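Local coordinates for putative hydrolase (Chloroflexus aurantiacus J-10-fl, PDB 3CMN), which is a putative hydrolase of the zincin-like metallopeptidase family, probably a metal-dependent peptidase, captured here as the apoenzyme, at residues A[190-193]-A[198-201]; A[261-266]-A[337-342]. All blocks are in the same frame, centred on the assembly; numbering follows the deposited sequence.

Contact 1. Residues A[190-193]-A[198-201]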
ATOM      1  N   PHE A 190       9.443   1.552  -4.076  1.00 31.69           N
ATOM      2  CA  PHE A 190      10.104   1.117  -5.296  1.00 31.94           C
ATOM      3  C   PHE A 190       9.048   0.676  -6.321  1.00 33.32           C
ATOM      4  O   PHE A 190       9.065   1.114  -7.464  1.00 33.63           O
ATOM      5  CB  PHE A 190      11.057  -0.054  -4.999  1.00 31.87           C
ATOM      6  CG  PHE A 190      12.478   0.365  -4.683  1.00 33.26           C
ATOM      7  CD1 PHE A 190      12.799   0.941  -3.453  1.00 31.43           C
ATOM      8  CD2 PHE A 190      13.490   0.201  -5.630  1.00 33.81           C
ATOM      9  CE1 PHE A 190      14.100   1.351  -3.170  1.00 32.89           C
ATOM     10  CE2 PHE A 190      14.811   0.610  -5.358  1.00 34.76           C
ATOM     11  CZ  PHE A 190      15.115   1.187  -4.127  1.00 33.97           C
ATOM     12  N   GLU A 191       8.125  -0.186  -5.895  1.00 34.04           N
ATOM     13  CA  GLU A 191       7.079  -0.697  -6.770  1.00 34.13           C
ATOM     14  C   GLU A 191       6.234   0.422  -7.377  1.00 35.39           C
ATOM     15  O   GLU A 191       5.793   0.322  -8.523  1.00 35.21           O
ATOM     16  CB  GLU A 191       6.170  -1.666  -6.014  1.00 34.93           C
ATOM     17  CG  GLU A 191       6.889  -2.865  -5.413  1.00 37.41           C
ATOM     18  CD  GLU A 191       5.940  -3.796  -4.683  1.00 38.44           C
ATOM     19  OE1 GLU A 191       5.250  -4.594  -5.346  1.00 38.65           O
ATOM     20  OE2 GLU A 191       5.873  -3.715  -3.438  1.00 41.30           O
ATOM     21  N   PHE A 192       6.018   1.490  -6.614  1.00 36.10           N
ATOM     22  CA  PHE A 192       5.225   2.614  -7.096  1.00 36.21           C
ATOM     23  C   PHE A 192       6.011   3.702  -7.797  1.00 36.31           C
ATOM     24  O   PHE A 192       5.436   4.462  -8.576  1.00 37.76           O
ATOM     25  CB  PHE A 192       4.439   3.272  -5.950  1.00 35.96           C
ATOM     26  CG  PHE A 192       3.172   2.550  -5.587  1.00 35.64           C
ATOM     27  CD1 PHE A 192       3.158   1.618  -4.562  1.00 34.92           C
ATOM     28  CD2 PHE A 192       1.998   2.785  -6.296  1.00 37.08           C
ATOM     29  CE1 PHE A 192       2.004   0.928  -4.242  1.00 33.02           C
ATOM     30  CE2 PHE A 192       0.826   2.095  -5.982  1.00 37.19           C
ATOM     31  CZ  PHE A 192       0.834   1.163  -4.951  1.00 34.46           C
ATOM     32  N   GLU A 193       7.311   3.783  -7.534  1.00 36.70           N
ATOM     33  CA  GLU A 193       8.121   4.844  -8.123  1.00 38.10           C
ATOM     34  C   GLU A 193       9.318   4.443  -8.977  1.00 37.11           C
ATOM     35  O   GLU A 193       9.773   5.234  -9.795  1.00 36.96           O
ATOM     36  CB  GLU A 193       8.578   5.790  -7.007  1.00 41.88           C
ATOM     37  CG  GLU A 193       7.416   6.296  -6.154  1.00 48.31           C
ATOM     38  CD  GLU A 193       7.864   6.924  -4.842  1.00 52.64           C
ATOM     39  OE1 GLU A 193       8.610   6.258  -4.097  1.00 54.59           O
ATOM     40  OE2 GLU A 193       7.467   8.075  -4.552  1.00 55.07           O
ATOM     41  N   VAL A 198       3.865   2.853 -13.585  1.00 29.25           N
ATOM     42  CA  VAL A 198       2.899   2.359 -12.618  1.00 29.96           C
ATOM     43  C   VAL A 198       1.822   3.352 -12.183  1.00 32.24           C
ATOM     44  O   VAL A 198       0.641   3.029 -12.234  1.00 33.58           O
ATOM     45  CB  VAL A 198       3.606   1.740 -11.386  1.00 29.84           C
ATOM     46  CG1 VAL A 198       2.567   1.125 -10.435  1.00 28.55           C
ATOM     47  CG2 VAL A 198       4.564   0.642 -11.847  1.00 27.87           C
ATOM     48  N   ARG A 199       2.211   4.550 -11.761  1.00 34.66           N
ATOM     49  CA  ARG A 199       1.223   5.540 -11.343  1.00 36.54           C
ATOM     50  C   ARG A 199       0.430   6.093 -12.527  1.00 35.83           C
ATOM     51  O   ARG A 199      -0.754   6.389 -12.401  1.00 35.36           O
ATOM     52  CB  ARG A 199       1.896   6.672 -10.551  1.00 39.05           C
ATOM     53  CG  ARG A 199       1.996   6.354  -9.056  1.00 43.60           C
ATOM     54  CD  ARG A 199       2.907   7.312  -8.291  1.00 46.76           C
ATOM     55  NE  ARG A 199       2.953   6.976  -6.869  1.00 49.65           N
ATOM     56  CZ  ARG A 199       3.898   7.385  -6.027  1.00 50.29           C
ATOM     57  NH1 ARG A 199       4.888   8.152  -6.456  1.00 50.73           N
ATOM     58  NH2 ARG A 199       3.861   7.008  -4.755  1.00 49.46           N
ATOM     59  N   THR A 200       1.080   6.215 -13.682  1.00 36.33           N
ATOM     60  CA  THR A 200       0.408   6.700 -14.879  1.00 36.05           C
ATOM     61  C   THR A 200      -0.691   5.699 -15.210  1.00 36.67           C
ATOM     62  O   THR A 200      -1.848   6.071 -15.427  1.00 38.33           O
ATOM     63  CB  THR A 200       1.377   6.777 -16.072  1.00 37.44           C
ATOM     64  OG1 THR A 200       2.477   7.628 -15.736  1.00 36.00           O
ATOM     65  CG2 THR A 200       0.663   7.332 -17.320  1.00 37.55           C
ATOM     66  N   TYR A 201      -0.313   4.424 -15.234  1.00 35.50           N
ATOM     67  CA  TYR A 201      -1.233   3.338 -15.528  1.00 34.42           C
ATOM     68  C   TYR A 201      -2.321   3.226 -14.469  1.00 35.38           C
ATOM     69  O   TYR A 201      -3.471   2.894 -14.780  1.00 35.85           O
ATOM     70  CB  TYR A 201      -0.465   2.021 -15.616  1.00 33.21           C
ATOM     71  CG  TYR A 201      -1.344   0.806 -15.807  1.00 31.76           C
ATOM     72  CD1 TYR A 201      -2.178   0.687 -16.924  1.00 30.55           C
ATOM     73  CD2 TYR A 201      -1.340  -0.229 -14.874  1.00 31.02           C
ATOM     74  CE1 TYR A 201      -2.984  -0.436 -17.103  1.00 30.46           C
ATOM     75  CE2 TYR A 201      -2.140  -1.353 -15.044  1.00 32.23           C
ATOM     76  CZ  TYR A 201      -2.961  -1.454 -16.162  1.00 32.40           C
ATOM     77  OH  TYR A 201      -3.740  -2.586 -16.317  1.00 32.64           O
TER
HETATM   78  O   HOH W   1       5.287   5.222 -11.229  1.00 28.08           O

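Contact 2. Residues A[261-266]-A[337-342]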
ATOM      1  N   MET A 261      -3.028  -4.457  -7.941  1.00 33.60           N
ATOM      2  CA  MET A 261      -2.927  -4.437  -6.488  1.00 34.92           C
ATOM      3  C   MET A 261      -2.370  -5.774  -5.977  1.00 35.06           C
ATOM      4  O   MET A 261      -1.528  -5.810  -5.083  1.00 35.27           O
ATOM      5  CB  MET A 261      -4.304  -4.129  -5.872  1.00 34.03           C
ATOM      6  CG  MET A 261      -4.477  -2.677  -5.403  1.00 33.73           C
ATOM      7  SD  MET A 261      -4.015  -1.377  -6.588  1.00 37.51           S
ATOM      8  CE  MET A 261      -2.362  -0.991  -6.048  1.00 37.04           C
ATOM      9  N   SER A 262      -2.823  -6.870  -6.574  1.00 36.49           N
ATOM     10  CA  SER A 262      -2.363  -8.199  -6.191  1.00 37.20           C
ATOM     11  C   SER A 262      -0.864  -8.415  -6.445  1.00 37.07           C
ATOM     12  O   SER A 262      -0.138  -8.911  -5.579  1.00 37.53           O
ATOM     13  CB  SER A 262      -3.161  -9.250  -6.940  1.00 37.89           C
ATOM     14  OG  SER A 262      -2.714 -10.542  -6.580  1.00 43.19           O
ATOM     15  N   LEU A 263      -0.399  -8.042  -7.632  1.00 35.83           N
ATOM     16  CA  LEU A 263       1.011  -8.187  -7.969  1.00 33.99           C
ATOM     17  C   LEU A 263       1.877  -7.306  -7.062  1.00 33.64           C
ATOM     18  O   LEU A 263       2.934  -7.723  -6.578  1.00 32.42           O
ATOM     19  CB  LEU A 263       1.247  -7.788  -9.426  1.00 34.20           C
ATOM     20  CG  LEU A 263       2.731  -7.869  -9.760  1.00 34.57           C
ATOM     21  CD1 LEU A 263       3.064  -9.304 -10.107  1.00 35.36           C
ATOM     22  CD2 LEU A 263       3.075  -6.943 -10.894  1.00 37.21           C
ATOM     23  N   ILE A 264       1.435  -6.071  -6.863  1.00 32.81           N
ATOM     24  CA  ILE A 264       2.160  -5.152  -6.009  1.00 35.00           C
ATOM     25  C   ILE A 264       2.373  -5.776  -4.614  1.00 36.87           C
ATOM     26  O   ILE A 264       3.480  -5.698  -4.069  1.00 37.88           O
ATOM     27  CB  ILE A 264       1.404  -3.798  -5.910  1.00 35.03           C
ATOM     28  CG1 ILE A 264       1.565  -3.038  -7.238  1.00 34.05           C
ATOM     29  CG2 ILE A 264       1.921  -2.980  -4.741  1.00 33.67           C
ATOM     30  CD1 ILE A 264       0.933  -1.666  -7.263  1.00 31.46           C
ATOM     31  N   GLU A 265       1.333  -6.406  -4.055  1.00 37.19           N
ATOM     32  CA  GLU A 265       1.432  -7.040  -2.735  1.00 39.18           C
ATOM     33  C   GLU A 265       2.270  -8.310  -2.781  1.00 37.95           C
ATOM     34  O   GLU A 265       3.159  -8.506  -1.950  1.00 38.38           O
ATOM     35  CB  GLU A 265       0.046  -7.381  -2.175  1.00 42.28           C
ATOM     36  CG  GLU A 265      -0.793  -6.168  -1.801  1.00 46.68           C
ATOM     37  CD  GLU A 265      -0.102  -5.271  -0.786  1.00 49.37           C
ATOM     38  OE1 GLU A 265       0.220  -5.767   0.317  1.00 50.23           O
ATOM     39  OE2 GLU A 265       0.119  -4.076  -1.095  1.00 49.95           O
ATOM     40  N   GLY A 266       1.980  -9.161  -3.760  1.00 36.92           N
ATOM     41  CA  GLY A 266       2.707 -10.407  -3.918  1.00 35.39           C
ATOM     42  C   GLY A 266       4.177 -10.208  -4.234  1.00 35.45           C
ATOM     43  O   GLY A 266       5.039 -10.880  -3.667  1.00 35.51           O
ATOM     44  N   SER A 337      10.885 -10.407 -13.040  1.00 36.21           N
ATOM     45  CA  SER A 337      10.985  -8.952 -13.033  1.00 35.61           C
ATOM     46  C   SER A 337      10.406  -8.332 -14.308  1.00 35.33           C
ATOM     47  O   SER A 337      10.225  -7.115 -14.389  1.00 35.82           O
ATOM     48  CB  SER A 337      12.440  -8.510 -12.883  1.00 35.66           C
ATOM     49  OG  SER A 337      13.152  -8.682 -14.093  1.00 37.73           O
ATOM     50  N   ARG A 338      10.118  -9.170 -15.297  1.00 34.78           N
ATOM     51  CA  ARG A 338       9.561  -8.697 -16.558  1.00 34.53           C
ATOM     52  C   ARG A 338       8.177  -8.077 -16.381  1.00 34.14           C
ATOM     53  O   ARG A 338       7.711  -7.307 -17.226  1.00 32.64           O
ATOM     54  CB  ARG A 338       9.478  -9.843 -17.561  1.00 35.30           C
ATOM     55  CG  ARG A 338      10.817 -10.274 -18.094  1.00 36.55           C
ATOM     56  CD  ARG A 338      10.612 -11.388 -19.072  1.00 38.11           C
ATOM     57  NE  ARG A 338      11.869 -11.897 -19.591  1.00 39.40           N
ATOM     58  CZ  ARG A 338      11.946 -12.834 -20.529  1.00 39.84           C
ATOM     59  NH1 ARG A 338      10.832 -13.347 -21.037  1.00 42.11           N
ATOM     60  NH2 ARG A 338      13.129 -13.261 -20.949  1.00 39.28           N
ATOM     61  N   VAL A 339       7.523  -8.418 -15.279  1.00 32.64           N
ATOM     62  CA  VAL A 339       6.201  -7.880 -15.003  1.00 31.72           C
ATOM     63  C   VAL A 339       6.269  -6.344 -14.834  1.00 31.92           C
ATOM     64  O   VAL A 339       5.259  -5.665 -14.973  1.00 30.33           O
ATOM     65  CB  VAL A 339       5.605  -8.555 -13.725  1.00 31.77           C
ATOM     66  CG1 VAL A 339       6.252  -7.982 -12.446  1.00 30.66           C
ATOM     67  CG2 VAL A 339       4.105  -8.406 -13.711  1.00 31.76           C
ATOM     68  N   TRP A 340       7.470  -5.816 -14.564  1.00 31.47           N
ATOM     69  CA  TRP A 340       7.696  -4.374 -14.347  1.00 32.25           C
ATOM     70  C   TRP A 340       8.109  -3.568 -15.585  1.00 32.07           C
ATOM     71  O   TRP A 340       8.410  -2.377 -15.479  1.00 30.59           O
ATOM     72  CB  TRP A 340       8.791  -4.149 -13.285  1.00 32.00           C
ATOM     73  CG  TRP A 340       8.458  -4.634 -11.910  1.00 31.13           C
ATOM     74  CD1 TRP A 340       9.136  -5.579 -11.188  1.00 30.74           C
ATOM     75  CD2 TRP A 340       7.354  -4.217 -11.092  1.00 31.94           C
ATOM     76  NE1 TRP A 340       8.518  -5.781  -9.976  1.00 31.90           N
ATOM     77  CE2 TRP A 340       7.421  -4.961  -9.890  1.00 30.92           C
ATOM     78  CE3 TRP A 340       6.309  -3.292 -11.259  1.00 30.55           C
ATOM     79  CZ2 TRP A 340       6.487  -4.812  -8.861  1.00 30.25           C
ATOM     80  CZ3 TRP A 340       5.377  -3.143 -10.233  1.00 30.81           C
ATOM     81  CH2 TRP A 340       5.473  -3.904  -9.048  1.00 30.21           C
ATOM     82  N   GLU A 341       8.155  -4.209 -16.747  1.00 31.90           N
ATOM     83  CA  GLU A 341       8.558  -3.508 -17.959  1.00 32.22           C
ATOM     84  C   GLU A 341       7.465  -2.642 -18.549  1.00 31.88           C
ATOM     85  O   GLU A 341       7.753  -1.614 -19.150  1.00 31.66           O
ATOM     86  CB  GLU A 341       9.032  -4.503 -19.013  1.00 33.73           C
ATOM     87  CG  GLU A 341      10.261  -5.281 -18.591  1.00 38.16           C
ATOM     88  CD  GLU A 341      10.649  -6.360 -19.577  1.00 40.85           C
ATOM     89  OE1 GLU A 341       9.818  -7.248 -19.847  1.00 42.32           O
ATOM     90  OE2 GLU A 341      11.789  -6.322 -20.081  1.00 45.59           O
ATOM     91  N   ARG A 342       6.213  -3.052 -18.357  1.00 31.42           N
ATOM     92  CA  ARG A 342       5.070  -2.334 -18.908  1.00 30.59           C
ATOM     93  C   ARG A 342       3.749  -2.879 -18.339  1.00 29.96           C
ATOM     94  O   ARG A 342       3.703  -3.994 -17.819  1.00 29.42           O
ATOM     95  CB  ARG A 342       5.082  -2.484 -20.437  1.00 30.88           C
ATOM     96  CG  ARG A 342       4.871  -3.924 -20.938  1.00 31.25           C
ATOM     97  CD  ARG A 342       5.081  -4.075 -22.464  1.00 31.84           C
ATOM     98  NE  ARG A 342       6.449  -3.752 -22.868  1.00 29.35           N
ATOM     99  CZ  ARG A 342       6.881  -2.532 -23.188  1.00 29.93           C
ATOM    100  NH1 ARG A 342       6.051  -1.500 -23.172  1.00 28.21           N
ATOM    101  NH2 ARG A 342       8.164  -2.337 -23.484  1.00 28.04           N
TER

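Contact 1. Residues A[190-193]-A[198-201]
Arg-199 reaches back from helix 197-210 to the C-terminal end of helix 174-193, where its NH1 meets Glu-193 OE2 at 3.2 Å in a hydrogen-bonded salt bridge. The two groups do not lie flat against each other: the carboxylate and guanidinium planes stand 77° apart, and NH1 comes to the anti side of OE2, tilted out of both planes, with an N-H...O angle of 151°. Glu-193 also lays its CG beside NH1. The Arg-199 chain runs extended from CG to NE (chi3 179°), which carries the guanidinium past Phe-192, whose carbonyl O sits over one face of it, offset toward the rim. NE is bound elsewhere, to Ser-148 O. A lysine in place of Arg-199 would probably be unable to serve Glu-193 and Ser-148 together, leaving one without its mate.

Nearer the turn, Val-198 points at the other helix and rests its CG2 against Glu-191 O at 3.6 Å, while its CG1 only grazes Phe-192 CD2 at 4.5 Å. Water 1 links the backbones, lying 2.8 Å from Phe-192 O and accepting from Arg-199 N.

The contact closes the short turn between two consecutive helices, just past the HExxH sequence of helix 174-193. Helix 248-279 packs on Glu-191 and Phe-192, helix 41-63 on Phe-190, and Tyr-142 brings its ring against that of Phe-192.

Contact 2. Residues A[261-266]-A[337-342]
Leu-263 and Val-339 reach toward each other tip to tip, and their methyls make the closest approach between 261-266 and 337-342, the latter beginning as a 3-10 turn. Leu-263 CD2 lies 3.3 Å from Val-339 CG2, tighter than usual for two carbons, and 3.7 Å from Val-339 CG1; its CD1 reaches CG2 at 3.9 Å. On the leucine side CG is anti to the backbone N (chi1 177°), and on the valine side CG2 is likewise anti to its own N, while CG1 takes the crowded position between N and the carbonyl carbon (chi1 76°).

The aliphatic-aromatic contacts gather on the Trp-340 indole. Leu-263 CD2 sits over one face, offset toward the rim, 4.3 Å from Trp-340 CH2. Val-339 CG1 lies above the indole too, also toward the rim. Ile-264 comes from another direction, its CG1 at the ring edge near the plane, 4.4 Å from Trp-340 CH2. Beyond the two segments, Tyr-195 stacks on the same indole and Tyr-267 meets it edge-to-face, while Leu-346 touches both Leu-263 and Val-339.

No hydrogen bond crosses between the segments; the turn's own backbone bonds include Trp-340 N to Ser-337 O at 3.1 Å. With all four touching residues buried, the contact between these two segments is apolar packing without a directional bond; the loop's polar ties, such as Trp-340 O to Trp-197 NE1, go elsewhere.

In the fold
Both contacts are largely buried and lie on the same side of the chain's centre, about 10 Å apart between centres, but they join different elements. Contact 1 pairs consecutive helices across a short turn and has a partly exposed salt bridge at one side, with a bridging water; contact 2 brings together parts separated by some 70 residues and is wholly apolar. They meet directly: the Phe-192 ring touches Ile-264, with CZ 3.7 Å from CD1, and Glu-191 lies against Trp-340, though its OE1 is placed doubtfully near the Ile-264 carbonyl. Glu-191 and Ile-264 also touch residues of the HExxH sequence, consistent with both contacts backing a zincin-type metal site, although no metal is bound there here.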